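Local coordinates for protein DNA-(apurinic or apyrimidinic site) endonuclease 2 (Xenopus laevis, PDB 6WCD) that cleaves DNA during repair, acting as a 3'-5' exonuclease and a weak AP endonuclease through its magnesium-dependent catalytic domain, at residues F254-S259 with S298-V303. Sequence-based numbering, arbitrary orientation.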
loop_
_atom_site.group_PDB
_atom_site.type_symbol
_atom_site.label_atom_id
_atom_site.label_comp_id
_atom_site.label_asym_id
_atom_site.label_seq_id
_atom_site.Cartn_x
_atom_site.Cartn_y
_atom_site.Cartn_z
ATOM N N PHE A 254 -10.736 8.025 -11.772
ATOM C CA PHE A 254 -10.110 6.727 -11.918
ATOM C C PHE A 254 -8.604 6.767 -11.659
ATOM O O PHE A 254 -7.977 7.838 -11.693
ATOM C CB PHE A 254 -10.376 6.164 -13.307
ATOM C CG PHE A 254 -11.864 6.139 -13.673
ATOM C CD1 PHE A 254 -12.826 5.823 -12.719
ATOM C CD2 PHE A 254 -12.253 6.442 -14.949
ATOM C CE1 PHE A 254 -14.181 5.806 -13.048
ATOM C CE2 PHE A 254 -13.606 6.414 -15.297
ATOM C CZ PHE A 254 -14.558 6.084 -14.332
ATOM N N THR A 255 -8.039 5.607 -11.317
ATOM C CA THR A 255 -6.620 5.488 -11.026
ATOM C C THR A 255 -5.897 4.495 -11.914
ATOM O O THR A 255 -4.670 4.330 -11.786
ATOM C CB THR A 255 -6.385 5.110 -9.575
ATOM O OG1 THR A 255 -6.923 3.813 -9.274
ATOM C CG2 THR A 255 -6.971 6.141 -8.658
ATOM N N CYS A 256 -6.625 3.770 -12.775
ATOM C CA CYS A 256 -6.057 2.679 -13.540
ATOM C C CYS A 256 -6.727 2.614 -14.881
ATOM O O CYS A 256 -7.975 2.597 -14.951
ATOM C CB CYS A 256 -6.209 1.363 -12.793
ATOM S SG CYS A 256 -5.462 -0.080 -13.676
ATOM N N TRP A 257 -5.908 2.496 -15.954
ATOM C CA TRP A 257 -6.358 2.383 -17.338
ATOM C C TRP A 257 -5.451 1.355 -18.009
ATOM O O TRP A 257 -4.206 1.429 -17.879
ATOM C CB TRP A 257 -6.253 3.708 -18.098
ATOM C CG TRP A 257 -6.873 4.914 -17.425
ATOM C CD1 TRP A 257 -8.069 5.448 -17.669
ATOM C CD2 TRP A 257 -6.278 5.696 -16.372
ATOM N NE1 TRP A 257 -8.290 6.540 -16.859
ATOM C CE2 TRP A 257 -7.192 6.692 -16.034
ATOM C CE3 TRP A 257 -5.060 5.629 -15.704
ATOM C CZ2 TRP A 257 -6.942 7.626 -15.082
ATOM C CZ3 TRP A 257 -4.802 6.600 -14.723
ATOM C CH2 TRP A 257 -5.732 7.540 -14.410
ATOM N N CYS A 258 -6.019 0.480 -18.815
ATOM C CA CYS A 258 -5.165 -0.508 -19.437
ATOM C C CYS A 258 -4.187 0.120 -20.421
ATOM O O CYS A 258 -4.454 1.123 -21.029
ATOM C CB CYS A 258 -5.966 -1.626 -20.076
ATOM S SG CYS A 258 -6.975 -1.070 -21.474
ATOM N N SER A 259 -3.065 -0.533 -20.626
ATOM C CA SER A 259 -2.025 0.083 -21.442
ATOM C C SER A 259 -2.458 0.211 -22.889
ATOM O O SER A 259 -1.981 1.095 -23.603
ATOM C CB SER A 259 -0.733 -0.737 -21.355
ATOM O OG SER A 259 -0.218 -0.712 -20.031
ATOM N N SER A 298 3.153 4.975 -15.465
ATOM C CA SER A 298 2.582 3.695 -15.111
ATOM C C SER A 298 1.229 3.543 -15.802
ATOM O O SER A 298 0.692 4.534 -16.359
ATOM C CB SER A 298 2.471 3.587 -13.584
ATOM O OG SER A 298 1.799 2.420 -13.220
ATOM N N ASP A 299 0.646 2.375 -15.677
ATOM C CA ASP A 299 -0.723 2.190 -16.091
ATOM C C ASP A 299 -1.708 2.660 -14.993
ATOM O O ASP A 299 -2.849 2.715 -15.192
ATOM C CB ASP A 299 -1.026 0.777 -16.625
ATOM C CG ASP A 299 -0.679 -0.350 -15.663
ATOM O OD1 ASP A 299 -0.067 -0.145 -14.649
ATOM O OD2 ASP A 299 -1.067 -1.462 -16.019
ATOM N N HIS A 300 -1.202 2.933 -13.795
ATOM C CA HIS A 300 -1.979 3.561 -12.747
ATOM C C HIS A 300 -1.429 4.963 -12.528
ATOM O O HIS A 300 -0.239 5.220 -12.817
ATOM C CB HIS A 300 -1.875 2.838 -11.397
ATOM C CG HIS A 300 -2.347 1.423 -11.396
ATOM N ND1 HIS A 300 -3.268 0.984 -10.471
ATOM C CD2 HIS A 300 -1.954 0.335 -12.085
ATOM C CE1 HIS A 300 -3.461 -0.316 -10.629
ATOM N NE2 HIS A 300 -2.689 -0.742 -11.610
ATOM N N CYS A 301 -2.230 5.816 -11.929
ATOM C CA CYS A 301 -1.701 7.065 -11.390
ATOM C C CYS A 301 -1.697 7.021 -9.871
ATOM O O CYS A 301 -2.369 6.197 -9.262
ATOM C CB CYS A 301 -2.483 8.283 -11.875
ATOM S SG CYS A 301 -4.137 8.439 -11.243
ATOM N N PRO A 302 -0.936 7.888 -9.218
ATOM C CA PRO A 302 -0.906 7.888 -7.761
ATOM C C PRO A 302 -2.172 8.450 -7.128
ATOM O O PRO A 302 -2.969 9.171 -7.751
ATOM C CB PRO A 302 0.264 8.828 -7.423
ATOM C CG PRO A 302 1.019 8.981 -8.695
ATOM C CD PRO A 302 -0.020 8.856 -9.794
ATOM N N VAL A 303 -2.302 8.146 -5.843
ATOM C CA VAL A 303 -3.239 8.804 -4.937
ATOM C C VAL A 303 -2.436 9.399 -3.776
ATOM O O VAL A 303 -1.339 8.940 -3.455
ATOM C CB VAL A 303 -4.326 7.857 -4.439
ATOM C CG1 VAL A 303 -5.147 7.348 -5.629
ATOM C CG2 VAL A 303 -3.751 6.631 -3.737
HETATM O O HOH W 1 -1.835 -2.234 -18.665
#
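Cys-256 lies over one face of the imidazole of His-300, and the pair illustrates how an active-site loop of the DNase I-like endonuclease/exonuclease fold is laid against a short strand of the neighbouring sheet. The sulfur sits 3.7 Å from the ring centre, above the plane and offset toward the rim, nearest NE2; the anti placement of SG (chi1 -178°) carries it over the ring, while CB lies over the same face nearer ND1 in a CH-pi contact. The rotation of the ring is set from the ND1 side: Asp-273 OD2 bonds both ND1 and the hydroxyl OG1 of Thr-255, so one carboxylate oxygen ties the two segments together. His-300 is the predicted proton acceptor and also touches Asp-183. Asp-299 beside it is a magnesium-binding residue, though its side chain here stands about 4 Å from the bound magnesium, which Asn-9 and Glu-34 hold.

In the backbone, a single antiparallel beta bridge joins Cys-256 and His-300 as a non-hydrogen-bonded pair. Trp-257 N reaches Asp-299 O at 3.2 Å in a nearly straight bond. Cys-301 N reaches Thr-255 O at 2.9 Å, more bent at 151°. That same Thr-255 oxygen also receives a CA-H contact from His-300. Thr-255 and Cys-256 form a classic beta bulge opposite Thr-270, which joins this segment to strand 269-278.

Cys-301 turns its thiol to the edge of the Trp-257 indole, SG lying 3.7 Å from CH2 near the ring plane, while the indole NE1 is held by Asn-267. Further along, Thr-255 CG2 meets Val-303 CG1 in an apolar contact. At the other end a water links the metal-binding residue to the opposing segment, donating to Asp-299 OD2 at 2.9 Å and hydrogen-bonding Ser-259 OG at 2.6 Å.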